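Local coordinates for protein sugar-binding transcriptional regulator, LacI family (Enterococcus faecalis, PDB 3CS3) that probably acts as a LacI-family transcriptional repressor, of which this C-terminal domain is the part expected to bind a sugar effector, at residues A[96-101]-A[252-258]; A[122-128]-A[152-158]; A[204-210]-A[265-269]. One frame throughout, in Å; residues are numbered along the deposited sequence. Where two conformers were deposited one is given.

Contact 1: residues A[96-101]-A[252-258]; sequences RQVLLD and AESEHIY. With SO4 (sulfate ion), chain E; SO4 (sulfate ion), chain C; SO4 (sulfate ion), chain B.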
loop_
_atom_site.group_PDB
_atom_site.type_symbol
_atom_site.label_atom_id
_atom_site.label_comp_id
_atom_site.label_asym_id
_atom_site.label_seq_id
_atom_site.Cartn_x
_atom_site.Cartn_y
_atom_site.Cartn_z
ATOM N N ARG A 96 25.654 1.592 -0.380
ATOM C CA ARG A 96 25.639 0.390 0.451
ATOM C C ARG A 96 24.408 -0.454 0.164
ATOM O O ARG A 96 23.469 0.027 -0.461
ATOM C CB ARG A 96 25.695 0.752 1.933
ATOM C CG ARG A 96 26.990 1.420 2.345
ATOM C CD ARG A 96 28.217 0.513 2.149
ATOM N NE ARG A 96 29.377 1.150 2.763
ATOM C CZ ARG A 96 30.218 1.954 2.118
ATOM N NH1 ARG A 96 30.057 2.194 0.822
ATOM N NH2 ARG A 96 31.227 2.513 2.768
ATOM N N GLN A 97 24.414 -1.704 0.631
ATOM C CA GLN A 97 23.326 -2.650 0.370
ATOM C C GLN A 97 22.680 -3.128 1.653
ATOM O O GLN A 97 23.376 -3.506 2.589
ATOM C CB GLN A 97 23.838 -3.889 -0.362
ATOM C CG GLN A 97 24.689 -3.639 -1.584
ATOM C CD GLN A 97 25.574 -4.833 -1.925
ATOM O OE1 GLN A 97 26.456 -4.733 -2.775
ATOM N NE2 GLN A 97 25.340 -5.967 -1.264
ATOM N N VAL A 98 21.351 -3.112 1.702
ATOM C CA VAL A 98 20.616 -3.853 2.732
ATOM C C VAL A 98 19.630 -4.774 2.020
ATOM O O VAL A 98 18.534 -4.363 1.644
ATOM C CB VAL A 98 19.891 -2.947 3.772
ATOM C CG1 VAL A 98 19.316 -3.801 4.900
ATOM C CG2 VAL A 98 20.836 -1.914 4.355
ATOM N N LEU A 99 20.041 -6.022 1.829
ATOM C CA LEU A 99 19.325 -6.948 0.954
ATOM C C LEU A 99 18.646 -8.071 1.718
ATOM O O LEU A 99 19.078 -8.435 2.807
ATOM C CB LEU A 99 20.290 -7.544 -0.071
ATOM C CG LEU A 99 21.142 -6.591 -0.912
ATOM C CD1 LEU A 99 22.020 -7.384 -1.857
ATOM C CD2 LEU A 99 20.283 -5.607 -1.688
ATOM N N LEU A 100 17.574 -8.616 1.146
ATOM C CA LEU A 100 16.980 -9.832 1.688
ATOM C C LEU A 100 17.901 -11.006 1.409
ATOM O O LEU A 100 18.570 -11.051 0.376
ATOM C CB LEU A 100 15.611 -10.117 1.070
ATOM C CG LEU A 100 14.489 -9.098 1.241
ATOM C CD1 LEU A 100 13.247 -9.589 0.523
ATOM C CD2 LEU A 100 14.200 -8.840 2.706
ATOM N N ASP A 101 17.933 -11.954 2.337
ATOM C CA ASP A 101 18.582 -13.232 2.104
ATOM C C ASP A 101 17.703 -14.086 1.177
ATOM O O ASP A 101 16.936 -14.948 1.627
ATOM C CB ASP A 101 18.839 -13.930 3.438
ATOM C CG ASP A 101 19.641 -15.203 3.292
ATOM O OD1 ASP A 101 20.546 -15.259 2.428
ATOM O OD2 ASP A 101 19.363 -16.147 4.057
ATOM N N ALA A 252 29.632 1.860 7.605
ATOM C CA ALA A 252 28.270 1.455 7.317
ATOM C C ALA A 252 28.306 0.224 6.426
ATOM O O ALA A 252 28.030 0.316 5.238
ATOM C CB ALA A 252 27.532 2.591 6.626
ATOM N N GLU A 253 28.647 -0.925 7.003
ATOM C CA GLU A 253 28.818 -2.159 6.232
ATOM C C GLU A 253 27.500 -2.687 5.680
ATOM O O GLU A 253 26.472 -2.614 6.348
ATOM C CB GLU A 253 29.493 -3.239 7.080
ATOM C CG GLU A 253 30.965 -2.978 7.366
ATOM C CD GLU A 253 31.553 -3.944 8.384
ATOM O OE1 GLU A 253 32.786 -3.912 8.586
ATOM O OE2 GLU A 253 30.786 -4.732 8.985
ATOM N N SER A 254 27.547 -3.211 4.457
ATOM C CA SER A 254 26.392 -3.845 3.825
ATOM C C SER A 254 25.934 -5.075 4.606
ATOM O O SER A 254 26.753 -5.813 5.144
ATOM C CB SER A 254 26.701 -4.219 2.378
ATOM O OG SER A 254 26.835 -3.060 1.572
ATOM N N GLU A 255 24.618 -5.266 4.677
ATOM C CA GLU A 255 24.017 -6.287 5.523
ATOM C C GLU A 255 22.919 -7.059 4.803
ATOM O O GLU A 255 22.440 -6.638 3.751
ATOM C CB GLU A 255 23.436 -5.650 6.786
ATOM C CG GLU A 255 24.469 -5.369 7.864
ATOM C CD GLU A 255 23.851 -4.941 9.178
ATOM O OE1 GLU A 255 22.931 -5.630 9.672
ATOM O OE2 GLU A 255 24.305 -3.920 9.730
ATOM N N HIS A 256 22.534 -8.195 5.383
ATOM C CA HIS A 256 21.408 -8.976 4.893
ATOM C C HIS A 256 20.316 -9.043 5.939
ATOM O O HIS A 256 20.581 -8.918 7.143
ATOM C CB HIS A 256 21.831 -10.394 4.483
ATOM C CG HIS A 256 22.631 -10.440 3.221
ATOM N ND1 HIS A 256 24.003 -10.317 3.207
ATOM C CD2 HIS A 256 22.249 -10.569 1.928
ATOM C CE1 HIS A 256 24.434 -10.379 1.959
ATOM N NE2 HIS A 256 23.390 -10.528 1.164
ATOM N N ILE A 257 19.091 -9.233 5.457
ATOM C CA ILE A 257 17.920 -9.424 6.296
ATOM C C ILE A 257 17.506 -10.891 6.169
ATOM O O ILE A 257 17.216 -11.369 5.070
ATOM C CB ILE A 257 16.775 -8.456 5.877
ATOM C CG1 ILE A 257 17.200 -6.991 6.094
ATOM C CG2 ILE A 257 15.445 -8.790 6.586
ATOM C CD1 ILE A 257 17.484 -6.595 7.553
ATOM N N TYR A 258 17.499 -11.604 7.293
ATOM C CA TYR A 258 17.336 -13.058 7.259
ATOM C C TYR A 258 15.887 -13.496 7.383
ATOM O O TYR A 258 15.043 -12.752 7.887
ATOM C CB TYR A 258 18.286 -13.752 8.250
ATOM C CG TYR A 258 19.731 -13.565 7.831
ATOM C CD1 TYR A 258 20.271 -14.322 6.794
ATOM C CD2 TYR A 258 20.542 -12.591 8.429
ATOM C CE1 TYR A 258 21.582 -14.146 6.376
ATOM C CE2 TYR A 258 21.867 -12.401 8.008
ATOM C CZ TYR A 258 22.377 -13.186 6.986
ATOM O OH TYR A 258 23.676 -13.028 6.556
HETATM S S SO4 E . 32.197 0.561 5.504
HETATM O O1 SO4 E . 31.460 -0.487 4.805
HETATM O O2 SO4 E . 31.389 1.777 5.566
HETATM O O3 SO4 E . 32.511 0.120 6.859
HETATM O O4 SO4 E . 33.433 0.834 4.778
HETATM S S SO4 C . 25.446 -9.953 7.101
HETATM O O1 SO4 C . 25.299 -11.287 7.658
HETATM O O2 SO4 C . 26.609 -9.288 7.683
HETATM O O3 SO4 C . 25.621 -10.011 5.652
HETATM O O4 SO4 C . 24.229 -9.224 7.433
HETATM S S SO4 B . 32.538 4.995 0.669
HETATM O O1 SO4 B . 33.692 5.616 0.027
HETATM O O2 SO4 B . 31.406 5.915 0.609
HETATM O O3 SO4 B . 32.215 3.753 -0.026
HETATM O O4 SO4 B . 32.848 4.708 2.066
HETATM O O HOH W 1 24.382 -7.333 1.114
#
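Gln97 and Ser254 open a run of hydrogen bonds that zips the two strands together in parallel. The backbone N of Gln97 donates to Ser254 OG at 2.9 Å, so a side-chain hydroxyl takes the place of a carbonyl at this end. Backbone bonds follow from Glu255 N to Gln97 O, Leu99 N to Glu255 O, Ile257 N to Leu99 O (2.8 Å) and Asp101 N to Ile257 O (2.9 Å), the last reaching the residue at the N-cap position of helix 102-115.

Apolar contacts are few and lie on one face, where Ile257 CG1 meets Val98 CG1 at 4.0 Å and Ile257 CG2 meets Leu100 CD2; Trp235 of helix 232-247 packs on Leu100 and Ile257. At the far end the Tyr258 ring turns CD1 to Asp101 OD2, 3.4 Å away, with carboxylate and ring planes 65° apart.

Polar donors gather round three sulfates, probably from the crystallisation liquor. Arg96, bent at chi2 (-63°), brings NE to Ala252 O in a weak bond, while NH2 bridges two sulfates; Ala252 N donates, at 2.7 Å, to O2 of the one that also takes Arg96 NE. The third is gripped by His256 N through O4, by His256 ND1 through O3, almost straight at 177° and in the ring plane, and by Tyr258 OH through O1 (2.6 Å). Glu255 instead turns its carboxylate to Lys242.

Strand 95-100 is parallel to strand 82-85 on its other side; strand 255-262 follows helix 232-247 of the same lobe and leads on to the other, as in the two-lobed periplasmic-binding-protein fold of LacI-type regulators.

Contact 2: residues A[122-128]-A[152-158]; sequences LLLSGPE and EIIQGDF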
loop_
_atom_site.group_PDB
_atom_site.type_symbol
_atom_site.label_atom_id
_atom_site.label_comp_id
_atom_site.label_asym_id
_atom_site.label_seq_id
_atom_site.Cartn_x
_atom_site.Cartn_y
_atom_site.Cartn_z
ATOM N N LEU A 122 6.235 -25.331 -10.315
ATOM C CA LEU A 122 6.088 -24.173 -11.187
ATOM C C LEU A 122 6.631 -22.934 -10.470
ATOM O O LEU A 122 6.216 -22.614 -9.358
ATOM C CB LEU A 122 4.630 -24.011 -11.654
ATOM C CG LEU A 122 4.147 -25.095 -12.638
ATOM C CD1 LEU A 122 3.522 -26.302 -11.941
ATOM C CD2 LEU A 122 3.163 -24.544 -13.632
ATOM N N LEU A 123 7.598 -22.274 -11.099
ATOM C CA LEU A 123 8.297 -21.154 -10.484
ATOM C C LEU A 123 7.787 -19.846 -11.058
ATOM O O LEU A 123 8.201 -19.426 -12.137
ATOM C CB LEU A 123 9.820 -21.274 -10.668
ATOM C CG LEU A 123 10.553 -22.515 -10.128
ATOM C CD1 LEU A 123 11.970 -22.589 -10.693
ATOM C CD2 LEU A 123 10.586 -22.558 -8.596
ATOM N N LEU A 124 6.865 -19.216 -10.333
ATOM C CA LEU A 124 6.310 -17.929 -10.735
ATOM C C LEU A 124 7.256 -16.828 -10.253
ATOM O O LEU A 124 7.281 -16.475 -9.069
ATOM C CB LEU A 124 4.890 -17.767 -10.174
ATOM C CG LEU A 124 4.039 -16.522 -10.463
ATOM C CD1 LEU A 124 4.146 -16.028 -11.912
ATOM C CD2 LEU A 124 2.584 -16.800 -10.080
ATOM N N SER A 125 8.055 -16.318 -11.181
ATOM C CA SER A 125 9.109 -15.382 -10.847
ATOM C C SER A 125 8.654 -13.949 -11.047
ATOM O O SER A 125 7.607 -13.705 -11.645
ATOM C CB SER A 125 10.369 -15.662 -11.681
ATOM O OG SER A 125 10.179 -15.312 -13.037
ATOM N N GLY A 126 9.443 -13.009 -10.530
ATOM C CA GLY A 126 9.281 -11.602 -10.860
ATOM C C GLY A 126 10.088 -11.275 -12.107
ATOM O O GLY A 126 10.391 -12.168 -12.903
ATOM N N PRO A 127 10.447 -9.989 -12.282
ATOM C CA PRO A 127 11.212 -9.502 -13.432
ATOM C C PRO A 127 12.577 -10.173 -13.508
ATOM O O PRO A 127 13.271 -10.276 -12.493
ATOM C CB PRO A 127 11.367 -8.006 -13.138
ATOM C CG PRO A 127 10.266 -7.694 -12.187
ATOM C CD PRO A 127 10.128 -8.901 -11.344
ATOM N N GLU A 128 12.947 -10.633 -14.701
ATOM C CA GLU A 128 14.166 -11.422 -14.876
ATOM C C GLU A 128 15.446 -10.597 -14.752
ATOM O O GLU A 128 16.493 -11.141 -14.414
ATOM C CB GLU A 128 14.138 -12.239 -16.180
ATOM C CG GLU A 128 14.321 -11.448 -17.470
ATOM C CD GLU A 128 14.511 -12.352 -18.678
ATOM O OE1 GLU A 128 13.501 -12.865 -19.209
ATOM O OE2 GLU A 128 15.672 -12.544 -19.100
ATOM N N GLU A 152 9.094 -25.573 -14.314
ATOM C CA GLU A 152 8.825 -24.600 -15.360
ATOM C C GLU A 152 8.889 -23.207 -14.734
ATOM O O GLU A 152 8.347 -22.985 -13.651
ATOM C CB GLU A 152 7.455 -24.854 -15.998
ATOM C CG GLU A 152 7.167 -23.968 -17.207
ATOM C CD GLU A 152 6.055 -24.500 -18.097
ATOM O OE1 GLU A 152 5.047 -25.032 -17.578
ATOM O OE2 GLU A 152 6.193 -24.370 -19.331
ATOM N N ILE A 153 9.566 -22.288 -15.414
ATOM C CA ILE A 153 9.683 -20.899 -14.982
ATOM C C ILE A 153 8.632 -20.066 -15.706
ATOM O O ILE A 153 8.605 -20.020 -16.937
ATOM C CB ILE A 153 11.100 -20.330 -15.277
ATOM C CG1 ILE A 153 12.158 -21.087 -14.470
ATOM C CG2 ILE A 153 11.164 -18.822 -14.988
ATOM C CD1 ILE A 153 13.579 -20.845 -14.927
ATOM N N ILE A 154 7.760 -19.418 -14.935
ATOM C CA ILE A 154 6.721 -18.561 -15.498
ATOM C C ILE A 154 6.984 -17.120 -15.101
ATOM O O ILE A 154 7.055 -16.796 -13.917
ATOM C CB ILE A 154 5.316 -19.016 -15.069
ATOM C CG1 ILE A 154 5.052 -20.424 -15.599
ATOM C CG2 ILE A 154 4.240 -18.061 -15.589
ATOM C CD1 ILE A 154 4.223 -21.243 -14.696
ATOM N N GLN A 155 7.141 -16.270 -16.114
ATOM C CA GLN A 155 7.499 -14.867 -15.941
ATOM C C GLN A 155 6.333 -14.037 -15.407
ATOM O O GLN A 155 5.222 -14.094 -15.938
ATOM C CB GLN A 155 7.991 -14.290 -17.274
ATOM C CG GLN A 155 8.775 -12.984 -17.164
ATOM C CD GLN A 155 10.148 -13.155 -16.527
ATOM O OE1 GLN A 155 10.905 -14.070 -16.864
ATOM N NE2 GLN A 155 10.478 -12.261 -15.607
ATOM N N GLY A 156 6.603 -13.289 -14.339
ATOM C CA GLY A 156 5.672 -12.306 -13.781
ATOM C C GLY A 156 6.428 -11.016 -13.542
ATOM O O GLY A 156 7.539 -10.849 -14.045
ATOM N N ASP A 157 5.840 -10.100 -12.778
ATOM C CA ASP A 157 6.464 -8.792 -12.545
ATOM C C ASP A 157 6.332 -8.289 -11.104
ATOM O O ASP A 157 6.418 -7.079 -10.851
ATOM C CB ASP A 157 5.937 -7.748 -13.549
ATOM C CG ASP A 157 4.411 -7.664 -13.582
ATOM O OD1 ASP A 157 3.755 -8.020 -12.583
ATOM O OD2 ASP A 157 3.864 -7.225 -14.616
ATOM N N PHE A 158 6.118 -9.236 -10.186
ATOM C CA PHE A 158 5.893 -9.005 -8.744
ATOM C C PHE A 158 4.507 -8.446 -8.385
ATOM O O PHE A 158 4.158 -8.360 -7.207
ATOM C CB PHE A 158 7.011 -8.164 -8.095
ATOM C CG PHE A 158 8.270 -8.935 -7.788
ATOM C CD1 PHE A 158 8.219 -10.264 -7.359
ATOM C CD2 PHE A 158 9.512 -8.312 -7.884
ATOM C CE1 PHE A 158 9.394 -10.969 -7.063
ATOM C CE2 PHE A 158 10.689 -9.007 -7.591
ATOM C CZ PHE A 158 10.627 -10.337 -7.176
#
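Ile154 meets Leu122 on one face of the paired strands, its CD1 lying 3.6 Å from Leu122 CD2. CG1 of Ile154 stands beside the backbone N (chi1 -62°), and from there the ethyl end reaches back along the sheet to Leu122. The backbone of Ile154 is held as well: its N donates to Leu123 O at 2.8 Å from above the carbonyl plane, and its O accepts from Ser125 N at 3.0 Å.

Gln155, beyond Ile154, bends at chi2 (70°) and folds its amide over the turn after the neighbouring strand. NE2 comes within 2.7 Å of Gly126 O, but the angle is too poor for a hydrogen bond; Ser125 OG donates to that same carbonyl at 3.2 Å.

Leu123, the third, sends CD1 to Ile153 CG1 on the opposite face, and its N-H bonds to Glu152 O. Past the strands, Gly126 CA and Pro127 CD sit over one face of the Phe158 ring in CH-pi contacts, at 3.9 and 4.0 Å from its centroid.

The strands belong to the beta-alpha-beta unit 121-125, 131-146, 151-155. Helix 131-146 covers Leu123 and Ile153, helix 160-170 covers Leu122 and Ile154, and strand 179-183 flanks strand 121-125 on its other side.

Contact 3: residues A[204-210]-A[265-269]; sequences GKDIRII and ESFPS
Phe267 and Ile210 make the apolar heart of this contact. CD1 of Ile210 stands over one face of the Phe267 ring, 3.9 Å from its centroid and 17° off the ring normal, a CH-pi contact displaced toward the rim. Ile210 CG1 touches Phe267 CG at 3.7 Å, so both carbons of its longer branch lie against the aromatic residue. The ring gets there because CG of Phe267 points opposite the backbone N (chi1 -170°), which sets it against the side of strand 207-210 that carries Arg208 and Ile210. Phe267 CD1 meets the aliphatic base of Arg208 at CB, 3.7 Å away, obliquely. The arginine chain, bent at chi3, carries its guanidinium on to a salt bridge with Asp180, while its CD passes near Pro268 CD.

Ser266 works with the backbone of Ile209 from two directions. Ser266 OG donates to Ile209 O at 2.9 Å, tilted from the carbonyl plane, and Ser266 O accepts from Ile209 N at 3.1 Å, from well above its plane. OG sits between N and C of its own backbone (chi1 73°), close to CG2 of Ile209, and also bonds to Ala226 N. Gly204 approaches the same carbonyl through its CA, 3.4 Å from Ser266 O in a CA-H...O contact, and its own O lies near Pro268 CD.

Helix 102-115 backs this side of the sheet, Phe113 meeting both the Phe267 ring and Ile210. The chemistry implies that the last modelled residues are fixed to strand 207-210, outermost in this chain's four-stranded sheet, in two ways: Ser266 engages both the N-H and the C=O of Ile209, and Phe267 packs against Ile210, the aliphatic base of Arg208 and helix 102-115, with the arginine charge directed elsewhere.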
loop_
_atom_site.group_PDB
_atom_site.type_symbol
_atom_site.label_atom_id
_atom_site.label_comp_id
_atom_site.label_asym_id
_atom_site.label_seq_id
_atom_site.Cartn_x
_atom_site.Cartn_y
_atom_site.Cartn_z
ATOM N N GLY A 204 -4.712 -25.494 -1.840
ATOM C CA GLY A 204 -4.141 -26.391 -0.838
ATOM C C GLY A 204 -4.263 -27.859 -1.210
ATOM O O GLY A 204 -3.426 -28.670 -0.821
ATOM N N LYS A 205 -5.310 -28.197 -1.963
ATOM C CA LYS A 205 -5.576 -29.571 -2.381
ATOM C C LYS A 205 -5.175 -29.804 -3.843
ATOM O O LYS A 205 -4.284 -30.611 -4.125
ATOM C CB LYS A 205 -7.057 -29.915 -2.161
ATOM C CG LYS A 205 -7.463 -31.326 -2.589
ATOM C CD LYS A 205 -8.965 -31.423 -2.807
ATOM C CE LYS A 205 -9.342 -32.672 -3.588
ATOM N NZ LYS A 205 -10.761 -32.617 -4.048
ATOM N N ASP A 206 -5.834 -29.093 -4.758
ATOM C CA ASP A 206 -5.616 -29.254 -6.198
ATOM C C ASP A 206 -4.440 -28.422 -6.682
ATOM O O ASP A 206 -3.762 -28.783 -7.643
ATOM C CB ASP A 206 -6.870 -28.858 -6.985
ATOM C CG ASP A 206 -8.118 -29.588 -6.519
ATOM O OD1 ASP A 206 -8.013 -30.758 -6.086
ATOM O OD2 ASP A 206 -9.211 -28.988 -6.597
ATOM N N ILE A 207 -4.226 -27.292 -6.018
ATOM C CA ILE A 207 -3.112 -26.405 -6.317
ATOM C C ILE A 207 -2.442 -25.978 -5.012
ATOM O O ILE A 207 -3.069 -25.365 -4.148
ATOM C CB ILE A 207 -3.538 -25.194 -7.223
ATOM C CG1 ILE A 207 -2.435 -24.131 -7.284
ATOM C CG2 ILE A 207 -4.878 -24.593 -6.772
ATOM C CD1 ILE A 207 -2.507 -23.236 -8.510
ATOM N N ARG A 208 -1.172 -26.344 -4.867
ATOM C CA ARG A 208 -0.414 -26.064 -3.653
ATOM C C ARG A 208 0.578 -24.928 -3.894
ATOM O O ARG A 208 1.327 -24.951 -4.872
ATOM C CB ARG A 208 0.313 -27.320 -3.174
ATOM C CG ARG A 208 -0.586 -28.528 -2.968
ATOM C CD ARG A 208 0.181 -29.693 -2.346
ATOM N NE ARG A 208 1.103 -30.333 -3.285
ATOM C CZ ARG A 208 1.837 -31.408 -3.008
ATOM N NH1 ARG A 208 1.767 -31.980 -1.815
ATOM N NH2 ARG A 208 2.646 -31.915 -3.927
ATOM N N ILE A 209 0.578 -23.937 -3.003
ATOM C CA ILE A 209 1.355 -22.715 -3.215
ATOM C C ILE A 209 2.191 -22.283 -2.002
ATOM O O ILE A 209 1.773 -22.442 -0.858
ATOM C CB ILE A 209 0.448 -21.558 -3.765
ATOM C CG1 ILE A 209 1.281 -20.382 -4.293
ATOM C CG2 ILE A 209 -0.574 -21.106 -2.729
ATOM C CD1 ILE A 209 0.595 -19.594 -5.400
ATOM N N ILE A 210 3.403 -21.797 -2.268
ATOM C CA ILE A 210 4.216 -21.094 -1.268
ATOM C C ILE A 210 4.636 -19.742 -1.845
ATOM O O ILE A 210 5.093 -19.666 -2.988
ATOM C CB ILE A 210 5.466 -21.899 -0.819
ATOM C CG1 ILE A 210 5.063 -23.269 -0.266
ATOM C CG2 ILE A 210 6.259 -21.128 0.253
ATOM C CD1 ILE A 210 6.217 -24.110 0.242
ATOM N N GLU A 265 -1.894 -23.663 5.352
ATOM C CA GLU A 265 -2.703 -24.741 4.784
ATOM C C GLU A 265 -2.831 -24.678 3.258
ATOM O O GLU A 265 -3.468 -25.542 2.642
ATOM C CB GLU A 265 -4.081 -24.797 5.457
ATOM C CG GLU A 265 -4.160 -25.753 6.640
ATOM C CD GLU A 265 -4.491 -27.174 6.223
ATOM O OE1 GLU A 265 -3.688 -28.085 6.518
ATOM O OE2 GLU A 265 -5.552 -27.382 5.595
ATOM N N SER A 266 -2.203 -23.672 2.642
ATOM C CA SER A 266 -2.106 -23.588 1.175
ATOM C C SER A 266 -1.064 -24.573 0.648
ATOM O O SER A 266 -1.072 -24.933 -0.527
ATOM C CB SER A 266 -1.741 -22.177 0.720
ATOM O OG SER A 266 -0.384 -21.873 0.994
ATOM N N PHE A 267 -0.153 -24.976 1.526
ATOM C CA PHE A 267 0.807 -26.019 1.231
ATOM C C PHE A 267 0.868 -26.963 2.430
ATOM O O PHE A 267 1.639 -26.729 3.362
ATOM C CB PHE A 267 2.184 -25.415 0.935
ATOM C CG PHE A 267 3.178 -26.405 0.395
ATOM C CD1 PHE A 267 3.192 -26.725 -0.961
ATOM C CD2 PHE A 267 4.103 -27.014 1.235
ATOM C CE1 PHE A 267 4.103 -27.640 -1.465
ATOM C CE2 PHE A 267 5.021 -27.932 0.735
ATOM C CZ PHE A 267 5.021 -28.241 -0.615
ATOM N N PRO A 268 0.030 -28.021 2.424
ATOM C CA PRO A 268 0.053 -29.007 3.506
ATOM C C PRO A 268 1.376 -29.771 3.508
ATOM O O PRO A 268 1.679 -30.495 2.554
ATOM C CB PRO A 268 -1.128 -29.932 3.174
ATOM C CG PRO A 268 -1.978 -29.150 2.213
ATOM C CD PRO A 268 -1.000 -28.346 1.421
ATOM N N SER A 269 2.155 -29.566 4.567
ATOM C CA SER A 269 3.501 -30.122 4.681
ATOM C C SER A 269 3.765 -30.689 6.076
ATOM O O SER A 269 2.960 -31.451 6.611
ATOM C CB SER A 269 4.550 -29.057 4.334
ATOM O OG SER A 269 4.431 -27.912 5.166
#

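Contacts 1 and 2 are both parallel strand pairings, but in different sheets whose contact centres lie about 24 Å apart on opposite sides of the chain's centre. Contact 2 is the more buried and mainly apolar, joining neighbours within one beta-alpha-beta unit; contact 1 joins strands distant in sequence, with sulfates collected along its polar side chains and backbone. Contact 3 is partly buried and involves a strand with a non-regular tail, relying on a serine and an aromatic ring. Contacts 2 and 3 reach the same four-stranded sheet at its two outermost strands, 151-155 and 207-210, whereas 255-262, the strand of contact 1, leads into the tail of contact 3, linking the two lobes.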